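Local coordinates for hypothetical protein Atu2648 (Agrobacterium tumefaciens str. C58, PDB 1ZCE) that is of unknown function but has an EVE domain, kin to PUA and ASCH domains, and so may bind RNA or a modified nucleotide, at residues Glu28-Arg38 against Asp74-Cys85; Ala90-Val98 against Val133-Pro143. All coordinates share one frame; numbering follows the deposited sequence.

Contact 1 (Glu28-Arg38 against Asp74-Cys85)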
loop_
_atom_site.group_PDB
_atom_site.type_symbol
_atom_site.label_atom_id
_atom_site.label_comp_id
_atom_site.label_asym_id
_atom_site.label_seq_id
_atom_site.Cartn_x
_atom_site.Cartn_y
_atom_site.Cartn_z
ATOM N N GLU A 28 -4.678 11.870 0.374
ATOM C CA GLU A 28 -5.663 11.303 1.284
ATOM C C GLU A 28 -6.160 10.028 0.612
ATOM O O GLU A 28 -6.550 10.049 -0.558
ATOM C CB GLU A 28 -6.827 12.277 1.479
ATOM C CG GLU A 28 -7.834 11.813 2.516
ATOM C CD GLU A 28 -9.076 12.684 2.584
ATOM O OE1 GLU A 28 -9.931 12.417 3.453
ATOM O OE2 GLU A 28 -9.203 13.623 1.770
ATOM N N TRP A 29 -6.148 8.914 1.341
ATOM C CA TRP A 29 -6.574 7.648 0.754
ATOM C C TRP A 29 -8.084 7.442 0.856
ATOM O O TRP A 29 -8.572 6.563 1.568
ATOM C CB TRP A 29 -5.828 6.482 1.407
ATOM C CG TRP A 29 -5.585 5.372 0.445
ATOM C CD1 TRP A 29 -6.044 4.091 0.534
ATOM C CD2 TRP A 29 -4.868 5.458 -0.790
ATOM N NE1 TRP A 29 -5.661 3.372 -0.572
ATOM C CE2 TRP A 29 -4.937 4.189 -1.403
ATOM C CE3 TRP A 29 -4.176 6.488 -1.442
ATOM C CZ2 TRP A 29 -4.340 3.917 -2.639
ATOM C CZ3 TRP A 29 -3.581 6.221 -2.673
ATOM C CH2 TRP A 29 -3.668 4.945 -3.257
ATOM N N THR A 30 -8.810 8.257 0.099
ATOM C CA THR A 30 -10.269 8.251 0.086
ATOM C C THR A 30 -10.898 7.117 -0.711
ATOM O O THR A 30 -10.226 6.418 -1.464
ATOM C CB THR A 30 -10.799 9.561 -0.510
ATOM O OG1 THR A 30 -10.344 9.677 -1.863
ATOM C CG2 THR A 30 -10.291 10.748 0.281
ATOM N N GLY A 31 -12.202 6.940 -0.524
ATOM C CA GLY A 31 -12.931 5.928 -1.268
ATOM C C GLY A 31 -12.984 4.517 -0.721
ATOM O O GLY A 31 -13.652 3.667 -1.305
ATOM N N VAL A 32 -12.287 4.245 0.376
ATOM C CA VAL A 32 -12.320 2.906 0.946
ATOM C C VAL A 32 -13.657 2.708 1.650
ATOM O O VAL A 32 -14.012 3.467 2.548
ATOM C CB VAL A 32 -11.159 2.694 1.939
ATOM C CG1 VAL A 32 -11.311 1.351 2.646
ATOM C CG2 VAL A 32 -9.833 2.751 1.195
ATOM N N ARG A 33 -14.399 1.695 1.213
ATOM C CA ARG A 33 -15.707 1.383 1.784
ATOM C C ARG A 33 -15.749 -0.095 2.173
ATOM O O ARG A 33 -16.711 -0.814 1.891
ATOM C CB ARG A 33 -16.811 1.705 0.771
ATOM C CG ARG A 33 -16.839 3.168 0.327
ATOM C CD ARG A 33 -17.215 4.106 1.471
ATOM N NE ARG A 33 -17.292 5.507 1.052
ATOM C CZ ARG A 33 -16.299 6.388 1.162
ATOM N NH1 ARG A 33 -15.136 6.023 1.685
ATOM N NH2 ARG A 33 -16.467 7.637 0.746
ATOM N N ASN A 34 -14.677 -0.528 2.825
ATOM C CA ASN A 34 -14.511 -1.898 3.290
ATOM C C ASN A 34 -14.044 -1.768 4.737
ATOM O O ASN A 34 -13.053 -1.088 5.014
ATOM C CB ASN A 34 -13.457 -2.602 2.428
ATOM C CG ASN A 34 -13.173 -4.021 2.880
ATOM O OD1 ASN A 34 -12.515 -4.243 3.897
ATOM N ND2 ASN A 34 -13.672 -4.992 2.127
ATOM N N TYR A 35 -14.755 -2.409 5.659
ATOM C CA TYR A 35 -14.407 -2.307 7.071
ATOM C C TYR A 35 -13.008 -2.794 7.411
ATOM O O TYR A 35 -12.281 -2.133 8.151
ATOM C CB TYR A 35 -15.439 -3.049 7.923
ATOM C CG TYR A 35 -16.828 -2.467 7.812
ATOM C CD1 TYR A 35 -17.875 -3.205 7.265
ATOM C CD2 TYR A 35 -17.092 -1.168 8.235
ATOM C CE1 TYR A 35 -19.152 -2.664 7.140
ATOM C CE2 TYR A 35 -18.363 -0.616 8.114
ATOM C CZ TYR A 35 -19.389 -1.370 7.566
ATOM O OH TYR A 35 -20.648 -0.826 7.439
ATOM N N GLN A 36 -12.619 -3.942 6.874
ATOM C CA GLN A 36 -11.296 -4.479 7.160
ATOM C C GLN A 36 -10.186 -3.571 6.642
ATOM O O GLN A 36 -9.178 -3.366 7.320
ATOM C CB GLN A 36 -11.150 -5.879 6.563
ATOM C CG GLN A 36 -9.755 -6.453 6.708
ATOM C CD GLN A 36 -9.256 -6.426 8.138
ATOM O OE1 GLN A 36 -8.050 -6.399 8.383
ATOM N NE2 GLN A 36 -10.179 -6.447 9.092
ATOM N N ALA A 37 -10.362 -3.040 5.435
ATOM C CA ALA A 37 -9.367 -2.142 4.851
ATOM C C ALA A 37 -9.274 -0.873 5.703
ATOM O O ALA A 37 -8.179 -0.370 5.974
ATOM C CB ALA A 37 -9.749 -1.794 3.420
ATOM N N ARG A 38 -10.431 -0.364 6.114
ATOM C CA ARG A 38 -10.497 0.821 6.958
ATOM C C ARG A 38 -9.775 0.542 8.273
ATOM O O ARG A 38 -8.994 1.362 8.753
ATOM C CB ARG A 38 -11.954 1.174 7.256
ATOM C CG ARG A 38 -12.126 2.343 8.214
ATOM C CD ARG A 38 -13.505 2.327 8.858
ATOM N NE ARG A 38 -13.666 1.184 9.752
ATOM C CZ ARG A 38 -14.781 0.903 10.417
ATOM N NH1 ARG A 38 -15.847 1.682 10.290
ATOM N NH2 ARG A 38 -14.824 -0.154 11.213
ATOM N N ASP A 74 -12.890 10.499 6.257
ATOM C CA ASP A 74 -12.697 10.526 4.806
ATOM C C ASP A 74 -13.459 11.737 4.256
ATOM O O ASP A 74 -14.684 11.787 4.341
ATOM C CB ASP A 74 -13.258 9.232 4.204
ATOM C CG ASP A 74 -13.027 9.119 2.706
ATOM O OD1 ASP A 74 -12.891 10.161 2.034
ATOM O OD2 ASP A 74 -13.002 7.975 2.200
ATOM N N SER A 75 -12.740 12.695 3.678
ATOM C CA SER A 75 -13.356 13.910 3.147
ATOM C C SER A 75 -14.419 13.658 2.085
ATOM O O SER A 75 -15.199 14.556 1.763
ATOM C CB SER A 75 -12.284 14.830 2.565
ATOM O OG SER A 75 -11.746 14.283 1.374
ATOM N N THR A 76 -14.450 12.450 1.534
ATOM C CA THR A 76 -15.428 12.118 0.503
ATOM C C THR A 76 -16.621 11.353 1.069
ATOM O O THR A 76 -17.536 10.993 0.331
ATOM C CB THR A 76 -14.798 11.259 -0.618
ATOM O OG1 THR A 76 -14.455 9.966 -0.103
ATOM C CG2 THR A 76 -13.547 11.933 -1.169
ATOM N N ALA A 77 -16.610 11.112 2.377
ATOM C CA ALA A 77 -17.694 10.381 3.025
ATOM C C ALA A 77 -18.748 11.327 3.585
ATOM O O ALA A 77 -19.508 10.962 4.480
ATOM C CB ALA A 77 -17.140 9.504 4.138
ATOM N N GLU A 78 -18.791 12.538 3.039
ATOM C CA GLU A 78 -19.741 13.562 3.460
ATOM C C GLU A 78 -19.994 13.597 4.966
ATOM O O GLU A 78 -21.127 13.466 5.429
ATOM C CB GLU A 78 -21.059 13.408 2.685
ATOM C CG GLU A 78 -21.617 11.995 2.598
ATOM C CD GLU A 78 -22.393 11.587 3.832
ATOM O OE1 GLU A 78 -23.364 12.292 4.179
ATOM O OE2 GLU A 78 -22.040 10.561 4.452
ATOM N N GLY A 79 -18.916 13.779 5.724
ATOM C CA GLY A 79 -19.016 13.850 7.169
ATOM C C GLY A 79 -19.618 12.630 7.839
ATOM O O GLY A 79 -20.227 12.746 8.904
ATOM N N ASP A 80 -19.454 11.462 7.226
ATOM C CA ASP A 80 -19.990 10.235 7.800
ATOM C C ASP A 80 -19.188 9.926 9.060
ATOM O O ASP A 80 -18.302 10.696 9.442
ATOM C CB ASP A 80 -19.888 9.081 6.797
ATOM C CG ASP A 80 -20.806 7.924 7.144
ATOM O OD1 ASP A 80 -20.837 6.936 6.380
ATOM O OD2 ASP A 80 -21.502 8.001 8.177
ATOM N N LEU A 81 -19.488 8.807 9.709
ATOM C CA LEU A 81 -18.787 8.456 10.937
ATOM C C LEU A 81 -17.961 7.178 10.833
ATOM O O LEU A 81 -16.918 7.055 11.477
ATOM C CB LEU A 81 -19.800 8.328 12.079
ATOM C CG LEU A 81 -19.350 8.719 13.489
ATOM C CD1 LEU A 81 -20.545 8.671 14.427
ATOM C CD2 LEU A 81 -18.254 7.787 13.970
ATOM N N LYS A 82 -18.405 6.226 10.023
ATOM C CA LYS A 82 -17.658 4.984 9.920
ATOM C C LYS A 82 -16.602 4.918 8.825
ATOM O O LYS A 82 -15.901 3.920 8.722
ATOM C CB LYS A 82 -18.616 3.798 9.793
ATOM C CG LYS A 82 -19.613 3.914 8.668
ATOM C CD LYS A 82 -20.539 2.720 8.658
ATOM C CE LYS A 82 -21.598 2.871 7.590
ATOM N NZ LYS A 82 -22.496 1.684 7.521
ATOM N N TRP A 83 -16.465 5.965 8.017
ATOM C CA TRP A 83 -15.449 5.940 6.971
ATOM C C TRP A 83 -14.319 6.930 7.232
ATOM O O TRP A 83 -14.507 8.146 7.168
ATOM C CB TRP A 83 -16.080 6.217 5.603
ATOM C CG TRP A 83 -17.080 5.171 5.181
ATOM C CD1 TRP A 83 -18.333 5.392 4.681
ATOM C CD2 TRP A 83 -16.914 3.745 5.223
ATOM N NE1 TRP A 83 -18.955 4.200 4.414
ATOM C CE2 TRP A 83 -18.110 3.172 4.737
ATOM C CE3 TRP A 83 -15.874 2.895 5.626
ATOM C CZ2 TRP A 83 -18.294 1.790 4.640
ATOM C CZ3 TRP A 83 -16.060 1.518 5.530
ATOM C CH2 TRP A 83 -17.262 0.983 5.041
ATOM N N ASP A 84 -13.147 6.393 7.559
ATOM C CA ASP A 84 -11.970 7.215 7.790
ATOM C C ASP A 84 -10.776 6.614 7.046
ATOM O O ASP A 84 -10.830 5.471 6.589
ATOM C CB ASP A 84 -11.678 7.398 9.300
ATOM C CG ASP A 84 -11.873 6.128 10.118
ATOM O OD1 ASP A 84 -11.151 5.138 9.892
ATOM O OD2 ASP A 84 -12.748 6.127 11.010
ATOM N N CYS A 85 -9.705 7.388 6.917
ATOM C CA CYS A 85 -8.534 6.931 6.183
ATOM C C CYS A 85 -7.268 7.699 6.536
ATOM O O CYS A 85 -7.312 8.755 7.184
ATOM C CB CYS A 85 -8.797 7.090 4.684
ATOM S SG CYS A 85 -9.250 8.813 4.226
HETATM O O HOH W 1 -11.123 5.883 2.476
HETATM O O HOH W 2 -12.801 4.004 5.223
HETATM O O HOH W 3 -19.034 8.746 0.024
HETATM O O HOH W 4 -8.832 4.425 8.720
#

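Contact 2 (Ala90-Val98 against Val133-Pro143)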
loop_
_atom_site.group_PDB
_atom_site.type_symbol
_atom_site.label_atom_id
_atom_site.label_comp_id
_atom_site.label_asym_id
_atom_site.label_seq_id
_atom_site.Cartn_x
_atom_site.Cartn_y
_atom_site.Cartn_z
ATOM N N ALA A 90 4.767 9.151 -1.437
ATOM C CA ALA A 90 5.812 8.348 -2.046
ATOM C C ALA A 90 7.123 8.400 -1.273
ATOM O O ALA A 90 7.481 9.427 -0.692
ATOM C CB ALA A 90 6.041 8.805 -3.471
ATOM N N VAL A 91 7.820 7.269 -1.253
ATOM C CA VAL A 91 9.118 7.175 -0.603
ATOM C C VAL A 91 10.142 6.929 -1.712
ATOM O O VAL A 91 11.130 7.655 -1.829
ATOM C CB VAL A 91 9.175 6.020 0.424
ATOM C CG1 VAL A 91 10.593 5.873 0.958
ATOM C CG2 VAL A 91 8.223 6.302 1.578
ATOM N N CYS A 92 9.900 5.912 -2.533
ATOM C CA CYS A 92 10.801 5.599 -3.637
ATOM C C CYS A 92 10.149 4.620 -4.605
ATOM O O CYS A 92 9.187 3.937 -4.260
ATOM C CB CYS A 92 12.106 4.996 -3.107
ATOM S SG CYS A 92 11.920 3.383 -2.298
ATOM N N ASP A 93 10.667 4.564 -5.825
ATOM C CA ASP A 93 10.132 3.645 -6.817
ATOM C C ASP A 93 10.674 2.263 -6.510
ATOM O O ASP A 93 11.649 2.114 -5.771
ATOM C CB ASP A 93 10.599 4.028 -8.225
ATOM C CG ASP A 93 10.307 5.469 -8.569
ATOM O OD1 ASP A 93 9.132 5.873 -8.484
ATOM O OD2 ASP A 93 11.254 6.194 -8.935
HETATM N N MSE A 94 10.020 1.246 -7.049
HETATM C CA MSE A 94 10.515 -0.109 -6.895
HETATM C C MSE A 94 11.369 -0.208 -8.157
HETATM O O MSE A 94 10.842 -0.134 -9.264
HETATM C CB MSE A 94 9.372 -1.122 -6.951
HETATM C CG MSE A 94 9.827 -2.567 -6.768
HETATM SE SE MSE A 94 10.642 -2.887 -5.048
HETATM C CE MSE A 94 9.025 -3.118 -4.027
ATOM N N PRO A 95 12.700 -0.337 -8.009
ATOM C CA PRO A 95 13.619 -0.434 -9.151
ATOM C C PRO A 95 13.088 -1.289 -10.297
ATOM O O PRO A 95 13.048 -0.848 -11.448
ATOM C CB PRO A 95 14.878 -1.004 -8.518
ATOM C CG PRO A 95 14.883 -0.323 -7.185
ATOM C CD PRO A 95 13.438 -0.457 -6.738
ATOM N N GLN A 96 12.696 -2.518 -9.980
ATOM C CA GLN A 96 12.134 -3.428 -10.967
ATOM C C GLN A 96 10.770 -3.855 -10.439
ATOM O O GLN A 96 10.670 -4.768 -9.619
ATOM C CB GLN A 96 13.031 -4.659 -11.160
ATOM C CG GLN A 96 14.376 -4.373 -11.816
ATOM C CD GLN A 96 15.383 -3.771 -10.861
ATOM O OE1 GLN A 96 15.700 -4.358 -9.826
ATOM N NE2 GLN A 96 15.898 -2.595 -11.205
ATOM N N PRO A 97 9.700 -3.181 -10.888
ATOM C CA PRO A 97 8.339 -3.498 -10.448
ATOM C C PRO A 97 8.084 -5.004 -10.405
ATOM O O PRO A 97 8.417 -5.728 -11.342
ATOM C CB PRO A 97 7.477 -2.764 -11.469
ATOM C CG PRO A 97 8.284 -1.520 -11.713
ATOM C CD PRO A 97 9.689 -2.085 -11.873
ATOM N N VAL A 98 7.488 -5.461 -9.308
ATOM C CA VAL A 98 7.214 -6.879 -9.098
ATOM C C VAL A 98 5.800 -7.269 -9.520
ATOM O O VAL A 98 4.816 -6.815 -8.936
ATOM C CB VAL A 98 7.427 -7.243 -7.611
ATOM C CG1 VAL A 98 7.265 -8.734 -7.408
ATOM C CG2 VAL A 98 8.807 -6.779 -7.158
ATOM N N VAL A 133 9.594 -9.193 -1.335
ATOM C CA VAL A 133 9.102 -8.472 -2.504
ATOM C C VAL A 133 10.100 -7.365 -2.849
ATOM O O VAL A 133 10.392 -7.135 -4.022
ATOM C CB VAL A 133 7.688 -7.878 -2.249
ATOM C CG1 VAL A 133 7.289 -6.929 -3.374
ATOM C CG2 VAL A 133 6.670 -9.014 -2.161
ATOM N N CYS A 134 10.630 -6.687 -1.835
ATOM C CA CYS A 134 11.612 -5.637 -2.087
ATOM C C CYS A 134 12.850 -6.202 -2.787
ATOM O O CYS A 134 13.344 -5.605 -3.749
ATOM C CB CYS A 134 12.011 -4.939 -0.784
ATOM S SG CYS A 134 10.790 -3.730 -0.208
ATOM N N ARG A 135 13.349 -7.344 -2.315
ATOM C CA ARG A 135 14.515 -7.970 -2.945
ATOM C C ARG A 135 14.208 -8.298 -4.403
ATOM O O ARG A 135 15.019 -8.044 -5.294
ATOM C CB ARG A 135 14.911 -9.261 -2.221
ATOM C CG ARG A 135 15.827 -9.083 -1.024
ATOM C CD ARG A 135 16.321 -10.442 -0.544
ATOM N NE ARG A 135 15.240 -11.249 0.008
ATOM C CZ ARG A 135 14.812 -11.156 1.262
ATOM N NH1 ARG A 135 13.819 -11.924 1.679
ATOM N NH2 ARG A 135 15.391 -10.312 2.105
HETATM N N MSE A 136 13.038 -8.878 -4.640
HETATM C CA MSE A 136 12.625 -9.228 -5.992
HETATM C C MSE A 136 12.595 -7.967 -6.841
HETATM O O MSE A 136 12.883 -8.009 -8.036
HETATM C CB MSE A 136 11.231 -9.853 -5.977
HETATM C CG MSE A 136 11.146 -11.195 -5.272
HETATM SE SE MSE A 136 9.308 -11.712 -5.011
HETATM C CE MSE A 136 8.873 -12.190 -6.827
ATOM N N GLY A 137 12.246 -6.851 -6.208
ATOM C CA GLY A 137 12.157 -5.582 -6.905
ATOM C C GLY A 137 13.436 -4.770 -6.960
ATOM O O GLY A 137 13.416 -3.623 -7.406
ATOM N N GLY A 138 14.541 -5.347 -6.497
ATOM C CA GLY A 138 15.814 -4.646 -6.540
ATOM C C GLY A 138 16.182 -3.791 -5.341
ATOM O O GLY A 138 17.094 -2.966 -5.429
ATOM N N LEU A 139 15.489 -3.973 -4.221
ATOM C CA LEU A 139 15.779 -3.201 -3.015
ATOM C C LEU A 139 16.301 -4.071 -1.875
ATOM O O LEU A 139 15.523 -4.709 -1.163
ATOM C CB LEU A 139 14.534 -2.452 -2.541
ATOM C CG LEU A 139 14.110 -1.225 -3.347
ATOM C CD1 LEU A 139 12.873 -0.612 -2.714
ATOM C CD2 LEU A 139 15.247 -0.205 -3.380
ATOM N N ALA A 140 17.622 -4.077 -1.706
ATOM C CA ALA A 140 18.280 -4.855 -0.661
ATOM C C ALA A 140 17.828 -4.425 0.732
ATOM O O ALA A 140 17.125 -5.165 1.416
ATOM C CB ALA A 140 19.789 -4.711 -0.790
ATOM N N ASN A 141 18.240 -3.229 1.147
ATOM C CA ASN A 141 17.873 -2.679 2.455
ATOM C C ASN A 141 16.826 -1.591 2.245
ATOM O O ASN A 141 17.138 -0.403 2.277
ATOM C CB ASN A 141 19.097 -2.076 3.154
ATOM C CG ASN A 141 19.995 -3.128 3.770
ATOM O OD1 ASN A 141 19.567 -3.898 4.629
ATOM N ND2 ASN A 141 21.250 -3.164 3.338
ATOM N N PRO A 142 15.561 -1.991 2.048
ATOM C CA PRO A 142 14.450 -1.065 1.822
ATOM C C PRO A 142 14.059 -0.205 3.017
ATOM O O PRO A 142 14.496 -0.439 4.144
ATOM C CB PRO A 142 13.321 -2.000 1.405
ATOM C CG PRO A 142 13.567 -3.188 2.271
ATOM C CD PRO A 142 15.066 -3.379 2.126
ATOM N N PRO A 143 13.223 0.816 2.775
ATOM C CA PRO A 143 12.758 1.715 3.835
ATOM C C PRO A 143 12.092 0.890 4.936
ATOM O O PRO A 143 11.391 -0.081 4.649
ATOM C CB PRO A 143 11.765 2.613 3.105
ATOM C CG PRO A 143 12.356 2.704 1.731
ATOM C CD PRO A 143 12.747 1.269 1.456
HETATM O O HOH W 5 10.866 -7.641 -10.297
HETATM O O HOH W 6 15.241 -7.147 -9.413
#

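Contact 1 (Glu28-Arg38 against Asp74-Cys85)
Asp-74 and Trp-83 meet Arg-33 on two sides of its side chain. NH1 of Arg-33 makes a nearly straight salt bridge to Asp-74 OD2 (2.9 Å, 172° at the hydrogen); OD2 lies in the guanidinium plane, but the arginine comes in from above the carboxylate plane. The syn lone pair of the same oxygen, Asp-74 OD2, takes Gly-31 N at 3.0 Å, and a water that also bonds Trp-29 O and Val-32 N donates to it, so three donors hold OD2. NH2 of Arg-33 reaches Thr-76 OG1 at 3.2 Å. The guanidinium lies almost flat on the indole of Trp-83, planes 16° apart, a cation-pi stack whose closest part is the methylene: Arg-33 CD sits over the five-membered ring, 3.5 Å from its centroid. A bend at chi2 (-66°) folds the arginine back over that face. Past the rim, Tyr-35 CE2 touches Trp-83 CH2 at 3.6 Å, the two rings nearly parallel but slid apart, and Lys-82 NZ donates to Tyr-35 OH. At the opposite end, beyond Asp-74, Glu-28 holds Ser-75 with both carboxylate oxygens on their syn sides: OE1 takes Ser-75 N at 2.8 Å and OE2 takes Ser-75 OG at 2.7 Å.

These bonds tie the connection between strand 27-28 and helix 35-42 to the long loop joining the antiparallel strands 60-73 and 84-99 of the EVE domain sheet.

The second shell starts at Asp-74 OD1, which accepts from Thr-76 N and OG1 on one face of its plane; the first closes an Asx turn within a type I turn, and together they help fix the carboxylate's rotation. On the helix side, Asn-34 is the N-cap, its OD1 accepting from Ala-37 N, while Asp-84 makes a salt bridge with Arg-42 farther along the same helix.

Contact 2 (Ala90-Val98 against Val133-Pro143)
Gly-137 O accepts from Gln-96 N at 2.9 Å, in the only direct hydrogen bond between Ala-90-Val-98 and Val-133-Pro-143; the N-H comes from above the carbonyl plane. Pro-95 crowds Gly-137 O, CB and CD each 3.2 Å from it. Two waters extend the polar link: one lies within hydrogen-bonding distance of Gln-96 O and Met-136 O, the other donates to Gln-96 OE1 and Met-136 O. The backbones come close here, and Gly-137 CA packs against Met-94 SE (3.6 Å) and Val-98 CG2 on different sides of the corner made by Pro-95 and Gln-96.

Met-94 is a selenomethionine. Its CG stands anti to the backbone N (chi1 -179°), and bends at chi2 and chi3 then curl the chain so that CE comes near Val-133 CG1 and Cys-134 SG. Phe-51 of strand 49-54 touches all three of these residues. Leu-139 leans its isobutyl group across the Pro-95 ring, Leu-139 CG to Pro-95 CD 3.5 Å, and brings CD1 to 3.9 Å from Met-94 SE. Val-98 works with both branches: CG2 rests on Val-133 O at 3.5 Å, and CG1 meets the CE methyl of Met-136. At the other end Pro-143 CG touches Val-91 CG1 (3.7 Å) and, less closely, Cys-92 SG; these two strand residues form a classic beta bulge opposite Ile-64.

Helix 127-136 ends beside the bent strand 84-99 in a Schellman motif, with Leu-139 N bonded to Cys-134 O, Gly-138 N to Arg-135 O, and Gly-138 at positive phi as the C-prime residue.

Strand 84-99 runs through both sites: contact 1 takes its start and the loop leading into it, contact 2 its bulged and bent later part. Their centres are 28 Å apart on opposite sides of the chain's centre, and they do not touch. Both are partly buried and bridged by waters, but contact 1, the farther out, joins two connecting loops mainly through charges, side-chain hydrogen bonds and a stack on an indole. Contact 2 sets a helix end and the tail after it on the strand, with aliphatic, sulfur and selenium atoms doing most of the packing. Each also holds a helix terminus: contact 1 the N-cap of helix 35-42, contact 2 the Schellman end of helix 127-136.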